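Local coordinates for protein N-acetylmuramoyl-l-alanine amidase (Bartonella henselae, PDB 3NE8) that probably cleaves, with a zinc ion, the amide bond between N-acetylmuramic acid and L-alanine in peptidoglycan during cell wall remodelling and division, at residues V7-G12 with L77-H82; H82-D87 with L188-Y193. All coordinates share one frame; numbering follows the deposited sequence. Where two conformers were deposited one is given.

Contact 1: residues V7-G12 with L77-H82. With ZN (zinc ion), chain B.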
ATOM      1  N   VAL A   7       0.070  13.927 -11.480  1.00  9.73           N
ATOM      2  CA  VAL A   7       0.908  12.885 -12.063  1.00  9.56           C
ATOM      3  C   VAL A   7       1.805  13.466 -13.144  1.00  8.68           C
ATOM      4  O   VAL A   7       1.331  14.203 -14.012  1.00  9.03           O
ATOM      5  CB  VAL A   7       0.037  11.791 -12.710  1.00 11.05           C
ATOM      6  CG1 VAL A   7       0.902  10.690 -13.311  1.00 13.61           C
ATOM      7  CG2 VAL A   7      -0.904  11.207 -11.685  1.00 15.08           C
ATOM      8  N   VAL A   8       3.091  13.121 -13.106  1.00  7.71           N
ATOM      9  CA  VAL A   8       4.008  13.494 -14.164  1.00  7.42           C
ATOM     10  C   VAL A   8       4.452  12.241 -14.885  1.00  7.32           C
ATOM     11  O   VAL A   8       4.875  11.263 -14.248  1.00  8.50           O
ATOM     12  CB  VAL A   8       5.207  14.290 -13.612  1.00  8.75           C
ATOM     13  CG1 VAL A   8       6.282  14.476 -14.693  1.00  9.99           C
ATOM     14  CG2 VAL A   8       4.719  15.648 -13.108  1.00 10.42           C
ATOM     15  N   LEU A   9       4.302  12.262 -16.208  1.00  7.79           N
ATOM     16  CA  LEU A   9       4.723  11.180 -17.080  1.00  7.31           C
ATOM     17  C   LEU A   9       5.991  11.586 -17.804  1.00  8.16           C
ATOM     18  O   LEU A   9       6.078  12.692 -18.345  1.00  8.62           O
ATOM     19  CB  LEU A   9       3.646  10.856 -18.112  1.00  9.08           C
ATOM     20  CG  LEU A   9       2.258  10.579 -17.542  1.00  7.88           C
ATOM     21  CD1 LEU A   9       1.258  10.294 -18.650  1.00  9.80           C
ATOM     22  CD2 LEU A   9       2.279   9.432 -16.545  1.00  9.85           C
ATOM     23  N   ASP A  10       6.960  10.680 -17.834  1.00  7.80           N
ATOM     24  CA  ASP A  10       8.245  10.926 -18.462  1.00  8.15           C
ATOM     25  C   ASP A  10       8.444   9.990 -19.643  1.00  7.71           C
ATOM     26  O   ASP A  10       8.787   8.818 -19.468  1.00  8.77           O
ATOM     27  CB  ASP A  10       9.368  10.700 -17.443  1.00  8.91           C
ATOM     28  CG  ASP A  10      10.740  10.807 -18.066  1.00  8.77           C
ATOM     29  OD1 ASP A  10      10.968  11.806 -18.779  1.00  8.85           O
ATOM     30  OD2 ASP A  10      11.581   9.894 -17.876  1.00  9.21           O
ATOM     31  N   PRO A  11       8.236  10.495 -20.871  1.00  8.03           N
ATOM     32  CA  PRO A  11       8.526   9.655 -22.041  1.00  8.46           C
ATOM     33  C   PRO A  11      10.038   9.487 -22.192  1.00  8.47           C
ATOM     34  O   PRO A  11      10.757  10.458 -22.453  1.00  8.64           O
ATOM     35  CB  PRO A  11       7.943  10.454 -23.221  1.00 10.15           C
ATOM     36  CG  PRO A  11       7.110  11.550 -22.611  1.00  9.86           C
ATOM     37  CD  PRO A  11       7.707  11.816 -21.259  1.00  9.78           C
ATOM     38  N   GLY A  12      10.527   8.265 -21.991  1.00  8.22           N
ATOM     39  CA  GLY A  12      11.961   8.027 -22.039  1.00 10.05           C
ATOM     40  C   GLY A  12      12.607   8.502 -23.329  1.00  8.64           C
ATOM     41  O   GLY A  12      12.000   8.453 -24.408  1.00  8.92           O
ATOM     42  N   LEU A  77       3.033  11.517  -8.053  1.00  8.92           N
ATOM     43  CA  LEU A  77       3.481  10.275  -8.671  1.00  8.13           C
ATOM     44  C   LEU A  77       4.219  10.636  -9.950  1.00  8.25           C
ATOM     45  O   LEU A  77       3.801  11.543 -10.680  1.00  9.02           O
ATOM     46  CB  LEU A  77       2.277   9.377  -8.995  1.00  9.33           C
ATOM     47  CG  LEU A  77       2.563   8.052  -9.710  1.00  9.35           C
ATOM     48  CD1 LEU A  77       3.462   7.124  -8.891  1.00 11.01           C
ATOM     49  CD2 LEU A  77       1.259   7.352 -10.060  1.00 11.72           C
ATOM     50  N   PHE A  78       5.300   9.916 -10.221  1.00  7.69           N
ATOM     51  CA  PHE A  78       6.149  10.094 -11.392  1.00  7.58           C
ATOM     52  C   PHE A  78       6.323   8.733 -12.051  1.00  7.89           C
ATOM     53  O   PHE A  78       6.693   7.758 -11.385  1.00  9.02           O
ATOM     54  CB  PHE A  78       7.505  10.656 -10.956  1.00  8.35           C
ATOM     55  CG  PHE A  78       8.504  10.796 -12.071  1.00  9.02           C
ATOM     56  CD1 PHE A  78       8.396  11.821 -13.000  1.00  9.36           C
ATOM     57  CD2 PHE A  78       9.560   9.900 -12.195  1.00 12.07           C
ATOM     58  CE1 PHE A  78       9.336  11.974 -14.021  1.00 10.46           C
ATOM     59  CE2 PHE A  78      10.486  10.028 -13.221  1.00 13.13           C
ATOM     60  CZ  PHE A  78      10.376  11.078 -14.135  1.00 10.72           C
ATOM     61  N   ILE A  79       6.044   8.659 -13.352  1.00  7.88           N
ATOM     62  CA  ILE A  79       6.149   7.415 -14.105  1.00  7.45           C
ATOM     63  C   ILE A  79       7.032   7.638 -15.325  1.00  7.64           C
ATOM     64  O   ILE A  79       6.689   8.438 -16.203  1.00  7.90           O
ATOM     65  CB  ILE A  79       4.760   6.922 -14.570  1.00  7.86           C
ATOM     66  CG1 ILE A  79       3.805   6.748 -13.377  1.00  9.29           C
ATOM     67  CG2 ILE A  79       4.900   5.625 -15.346  1.00  9.70           C
ATOM     68  CD1 ILE A  79       2.375   6.417 -13.775  1.00 10.95           C
ATOM     69  N   SER A  80       8.164   6.947 -15.374  1.00  7.97           N
ATOM     70  CA  SER A  80       9.035   7.013 -16.537  1.00  7.93           C
ATOM     71  C   SER A  80       8.724   5.829 -17.435  1.00  8.49           C
ATOM     72  O   SER A  80       8.689   4.676 -16.979  1.00 10.19           O
ATOM     73  CB  SER A  80      10.500   6.995 -16.109  1.00  8.37           C
ATOM     74  OG  SER A  80      11.362   7.260 -17.212  1.00  9.22           O
ATOM     75  N   ILE A  81       8.498   6.118 -18.713  1.00  8.47           N
ATOM     76  CA  ILE A  81       7.975   5.151 -19.675  1.00  8.96           C
ATOM     77  C   ILE A  81       9.062   4.771 -20.677  1.00  7.98           C
ATOM     78  O   ILE A  81       9.659   5.653 -21.307  1.00  8.43           O
ATOM     79  CB  ILE A  81       6.783   5.781 -20.423  1.00  8.74           C
ATOM     80  CG1 ILE A  81       5.644   6.091 -19.443  1.00  9.92           C
ATOM     81  CG2 ILE A  81       6.309   4.896 -21.578  1.00  9.48           C
ATOM     82  CD1 ILE A  81       4.691   7.158 -19.904  1.00 12.80           C
ATOM     83  N   HIS A  82       9.309   3.466 -20.810  1.00  8.19           N
ATOM     84  CA  HIS A  82      10.408   2.924 -21.605  1.00  8.57           C
ATOM     85  C   HIS A  82      10.003   1.725 -22.440  1.00  8.87           C
ATOM     86  O   HIS A  82       8.971   1.100 -22.185  1.00 10.10           O
ATOM     87  CB  HIS A  82      11.582   2.565 -20.687  1.00  8.99           C
ATOM     88  CG  HIS A  82      12.271   3.775 -20.161  1.00  8.29           C
ATOM     89  ND1 HIS A  82      13.410   4.282 -20.745  1.00  9.32           N
ATOM     90  CD2 HIS A  82      11.915   4.653 -19.192  1.00  9.81           C
ATOM     91  CE1 HIS A  82      13.748   5.403 -20.130  1.00 10.47           C
ATOM     92  NE2 HIS A  82      12.861   5.647 -19.184  1.00 10.35           N
TER
HETATM   93 ZN    ZN B   1      14.725   3.351 -22.214  0.71  8.97          ZN
HETATM   94  O   HOH W   1      13.924   8.444 -18.724  1.00  9.43           O
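The H82 ring carries G12 CA over one face, 4.0 Å from its centroid; lacking a side chain, G12 can lie this close. In the ring plane at its edge are S80 O and a water. The N-H of H82 NE2 is shared: a bent bond to S80 OG (3.0 Å, 132°) and a weak one to the water. S80 OG in turn donates to D10 OD2, on the anti side of the carboxylate, at 2.7 Å, and the water donates to the same oxygen. D10 OD1 is held by R66 and T54. A small serine between acid and imidazole thus accepts and donates and, together with the ND1-zinc bond, restrains the ring's rotation. At the F78 ring, V8 CG1 meets the edge in plane, while D10 CB approaches obliquely, 3.5 Å from F78 CZ; CG of F78 anti to the backbone N (chi1 176°) brings the ring slantwise across both. On the opposite sheet face L9 and I79 lie side by side, against helices 28-45 and 206-227 respectively. Backbone bonds from V8 N-L77 O to G12 N-I81 O knit a parallel pair. Such strands, with metal ligands at and beyond their C-terminal ends, characterise this amidase family's alpha/beta fold, in the zinc exopeptidase clan.

Contact 2: residues H82-D87 with L188-Y193. With ZN (zinc ion), chain B.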
ATOM      1  N   HIS A  82       9.309   3.466 -20.810  1.00  8.19           N
ATOM      2  CA  HIS A  82      10.408   2.924 -21.605  1.00  8.57           C
ATOM      3  C   HIS A  82      10.003   1.725 -22.440  1.00  8.87           C
ATOM      4  O   HIS A  82       8.971   1.100 -22.185  1.00 10.10           O
ATOM      5  CB  HIS A  82      11.582   2.565 -20.687  1.00  8.99           C
ATOM      6  CG  HIS A  82      12.271   3.775 -20.161  1.00  8.29           C
ATOM      7  ND1 HIS A  82      13.410   4.282 -20.745  1.00  9.32           N
ATOM      8  CD2 HIS A  82      11.915   4.653 -19.192  1.00  9.81           C
ATOM      9  CE1 HIS A  82      13.748   5.403 -20.130  1.00 10.47           C
ATOM     10  NE2 HIS A  82      12.861   5.647 -19.184  1.00 10.35           N
ATOM     11  N   ALA A  83      10.821   1.435 -23.447  1.00  9.18           N
ATOM     12  CA  ALA A  83      10.686   0.232 -24.260  1.00 10.33           C
ATOM     13  C   ALA A  83      12.081  -0.161 -24.745  1.00 11.02           C
ATOM     14  O   ALA A  83      12.434   0.013 -25.914  1.00 12.28           O
ATOM     15  CB  ALA A  83       9.741   0.469 -25.425  1.00 12.39           C
ATOM     16  N   ASP A  84      12.880  -0.680 -23.823  1.00 11.01           N
ATOM     17  CA  ASP A  84      14.306  -0.833 -24.040  1.00 11.92           C
ATOM     18  C   ASP A  84      14.717  -2.133 -24.698  1.00 12.66           C
ATOM     19  O   ASP A  84      13.919  -3.052 -24.873  1.00 12.49           O
ATOM     20  CB  ASP A  84      15.028  -0.706 -22.700  1.00 13.30           C
ATOM     21  CG  ASP A  84      15.035   0.714 -22.199  1.00 15.31           C
ATOM     22  OD1 ASP A  84      15.673   1.554 -22.866  1.00 16.37           O
ATOM     23  OD2 ASP A  84      14.388   1.006 -21.174  1.00 14.80           O
ATOM     24  N   THR A  85      15.982  -2.187 -25.080  1.00 14.13           N
ATOM     25  CA  THR A  85      16.609  -3.439 -25.462  0.53 16.79           C
ATOM     26  C   THR A  85      17.279  -4.013 -24.221  1.00 21.78           C
ATOM     27  O   THR A  85      17.952  -3.283 -23.490  1.00 24.63           O
ATOM     28  CB  THR A  85      17.666  -3.225 -26.555  0.53 21.68           C
ATOM     29  OG1 THR A  85      17.017  -3.044 -27.817  0.53 22.86           O
ATOM     30  CG2 THR A  85      18.598  -4.425 -26.643  0.53 23.09           C
ATOM     31  N   ILE A  86      17.076  -5.300 -23.963  1.00 21.30           N
ATOM     32  CA  ILE A  86      17.756  -5.956 -22.845  1.00 22.24           C
ATOM     33  C   ILE A  86      18.669  -7.034 -23.401  1.00 30.72           C
ATOM     34  O   ILE A  86      18.566  -7.399 -24.574  1.00 26.60           O
ATOM     35  CB  ILE A  86      16.791  -6.519 -21.766  1.00 23.67           C
ATOM     36  CG1 ILE A  86      15.619  -7.267 -22.396  1.00 25.96           C
ATOM     37  CG2 ILE A  86      16.280  -5.399 -20.864  1.00 26.09           C
ATOM     38  CD1 ILE A  86      14.681  -7.880 -21.369  1.00 25.89           C
ATOM     39  N   ASP A  87      19.571  -7.529 -22.560  1.00 33.32           N
ATOM     40  CA  ASP A  87      20.653  -8.389 -23.022  1.00 36.75           C
ATOM     41  C   ASP A  87      20.151  -9.711 -23.601  1.00 36.54           C
ATOM     42  O   ASP A  87      20.725 -10.242 -24.553  1.00 40.07           O
ATOM     43  CB  ASP A  87      21.657  -8.624 -21.889  1.00 38.22           C
ATOM     44  CG  ASP A  87      22.255  -7.326 -21.366  1.00 39.36           C
ATOM     45  OD1 ASP A  87      22.122  -6.285 -22.052  1.00 37.04           O
ATOM     46  OD2 ASP A  87      22.859  -7.347 -20.272  1.00 38.33           O
ATOM     47  N   LEU A 188       9.538   3.121 -13.000  1.00  8.68           N
ATOM     48  CA  LEU A 188       9.887   3.046 -14.407  1.00  8.55           C
ATOM     49  C   LEU A 188       9.152   1.851 -14.992  1.00  9.28           C
ATOM     50  O   LEU A 188       9.294   0.721 -14.509  1.00  9.83           O
ATOM     51  CB  LEU A 188      11.404   2.913 -14.579  1.00  9.85           C
ATOM     52  CG  LEU A 188      11.943   2.922 -16.013  1.00  9.18           C
ATOM     53  CD1 LEU A 188      13.354   3.489 -16.038  1.00 12.43           C
ATOM     54  CD2 LEU A 188      11.893   1.552 -16.660  1.00 11.37           C
ATOM     55  N   ILE A 189       8.333   2.091 -16.007  1.00  9.35           N
ATOM     56  CA  ILE A 189       7.564   1.017 -16.622  1.00  8.96           C
ATOM     57  C   ILE A 189       8.117   0.710 -17.993  1.00  8.91           C
ATOM     58  O   ILE A 189       8.220   1.601 -18.841  1.00  9.86           O
ATOM     59  CB  ILE A 189       6.079   1.370 -16.748  1.00  9.16           C
ATOM     60  CG1 ILE A 189       5.493   1.635 -15.360  1.00 10.74           C
ATOM     61  CG2 ILE A 189       5.317   0.248 -17.453  1.00 11.58           C
ATOM     62  CD1 ILE A 189       4.015   1.981 -15.364  1.00 12.39           C
ATOM     63  N   GLU A 190       8.529  -0.538 -18.197  1.00 10.22           N
ATOM     64  CA  GLU A 190       8.842  -1.018 -19.535  1.00 10.65           C
ATOM     65  C   GLU A 190       7.538  -1.515 -20.114  1.00 11.69           C
ATOM     66  O   GLU A 190       6.955  -2.480 -19.614  1.00 12.20           O
ATOM     67  CB  GLU A 190       9.860  -2.160 -19.499  1.00 12.65           C
ATOM     68  CG  GLU A 190      11.230  -1.760 -18.992  1.00 12.96           C
ATOM     69  CD  GLU A 190      12.053  -0.960 -19.984  1.00 12.93           C
ATOM     70  OE1 GLU A 190      11.662  -0.837 -21.166  1.00 11.99           O
ATOM     71  OE2 GLU A 190      13.122  -0.453 -19.563  1.00 13.95           O
ATOM     72  N   ILE A 191       7.035  -0.839 -21.137  1.00 10.98           N
ATOM     73  CA  ILE A 191       5.779  -1.318 -21.666  0.58 12.94           C
ATOM     74  C   ILE A 191       6.009  -2.608 -22.445  1.00 11.23           C
ATOM     75  O   ILE A 191       5.093  -3.431 -22.517  1.00 12.79           O
ATOM     76  CB  ILE A 191       5.036  -0.271 -22.465  0.58 12.08           C
ATOM     77  CG1 ILE A 191       5.920   0.205 -23.605  0.58  9.65           C
ATOM     78  CG2 ILE A 191       4.630   0.876 -21.553  0.58 16.75           C
ATOM     79  CD1 ILE A 191       5.206   1.077 -24.610  0.58 15.37           C
ATOM     80  N   GLY A 192       7.233  -2.804 -22.939  1.00 11.18           N
ATOM     81  CA  GLY A 192       7.689  -4.045 -23.552  1.00 11.80           C
ATOM     82  C   GLY A 192       9.143  -3.844 -23.935  1.00 11.94           C
ATOM     83  O   GLY A 192       9.671  -2.748 -23.760  1.00 14.68           O
ATOM     84  N   TYR A 193       9.791  -4.877 -24.468  1.00 11.72           N
ATOM     85  CA  TYR A 193      11.196  -4.759 -24.840  1.00 12.11           C
ATOM     86  C   TYR A 193      11.369  -4.798 -26.348  1.00 12.60           C
ATOM     87  O   TYR A 193      11.017  -5.777 -26.997  1.00 12.82           O
ATOM     88  CB  TYR A 193      12.031  -5.855 -24.164  1.00 13.03           C
ATOM     89  CG  TYR A 193      12.001  -5.713 -22.661  1.00 13.86           C
ATOM     90  CD1 TYR A 193      12.886  -4.866 -22.006  1.00 14.10           C
ATOM     91  CD2 TYR A 193      11.048  -6.381 -21.901  1.00 12.61           C
ATOM     92  CE1 TYR A 193      12.841  -4.702 -20.622  1.00 13.68           C
ATOM     93  CE2 TYR A 193      10.998  -6.227 -20.515  1.00 13.91           C
ATOM     94  CZ  TYR A 193      11.897  -5.390 -19.885  1.00 12.25           C
ATOM     95  OH  TYR A 193      11.861  -5.228 -18.516  1.00 13.21           O
TER
HETATM   96 ZN    ZN B   1      14.725   3.351 -22.214  0.71  8.97          ZN
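D84 and E190 touch carboxylate to carboxylate beside the zinc, where the strand 77-82 gives way to a loop in the alpha/beta fold of this amidase family. D84 grips the metal unevenly with both oxygens, OD1 at 2.1 Å and OD2 at 2.6 Å from zinc, and its OD2 also lies 2.5 Å from E190 OE2. The two acid planes are 65° apart, and their side chains cross at about a right angle. H13, E28, H82 and E115 complete the metal site.

In the second shell, the E190 chain bends at chi2 (-75°), which brings its carboxylate against D84 and H82 CB, and OE1 accepts the backbone N-H of D84 on the syn side at 2.9 Å. One glutamate therefore meets both the backbone and the side chain of a zinc ligand, a task its length and two oxygens suit. L188 supplies an apolar neighbour of the H82 imidazole, with CG 3.6 Å from H82 CD2.

Farther out, the backbone sets these positions. H82 pairs with E190 in a parallel bridge: H82 N donates to I189 O, and I191 N to H82 O. I86 then packs on Y193, its CD1 3.6 Å from the ring centroid in a CH-pi contact over the face. CG1 of I86 sits between the backbone N and the carbonyl carbon (chi1 45°), which directs CD1 onto the ring, while CG2 reaches Y193 CE1. A flat aromatic gives this branched side chain a broad surface, and Y193 OH is hydrogen-bonded to T95 OG1 on strand 94-99. D84 O lies at the edge of the same ring. G192 O, buried and without a conventional hydrogen-bond partner, faces A83 CA at 3.2 Å in a CA-H...O contact.

Contact 1 and contact 2 share H82 and sit in series along the chain, their centres about 13 Å apart. They are joined through one sheet, because strand 77-82 lies between strands 5-11 and 186-190, running parallel to both. The join is direct: S80 O is 2.8 Å from I189 N, a probable hydrogen bond, and I79 CG2 packs 3.8 Å from I189 CD1. The zinc site draws on both. Contact 1 orients the imidazole from its NE2 side, whereas contact 2 adds D84 and the E190 carboxylate next to it. H82 is the residue at which the sheet core passes into the metal-binding loop.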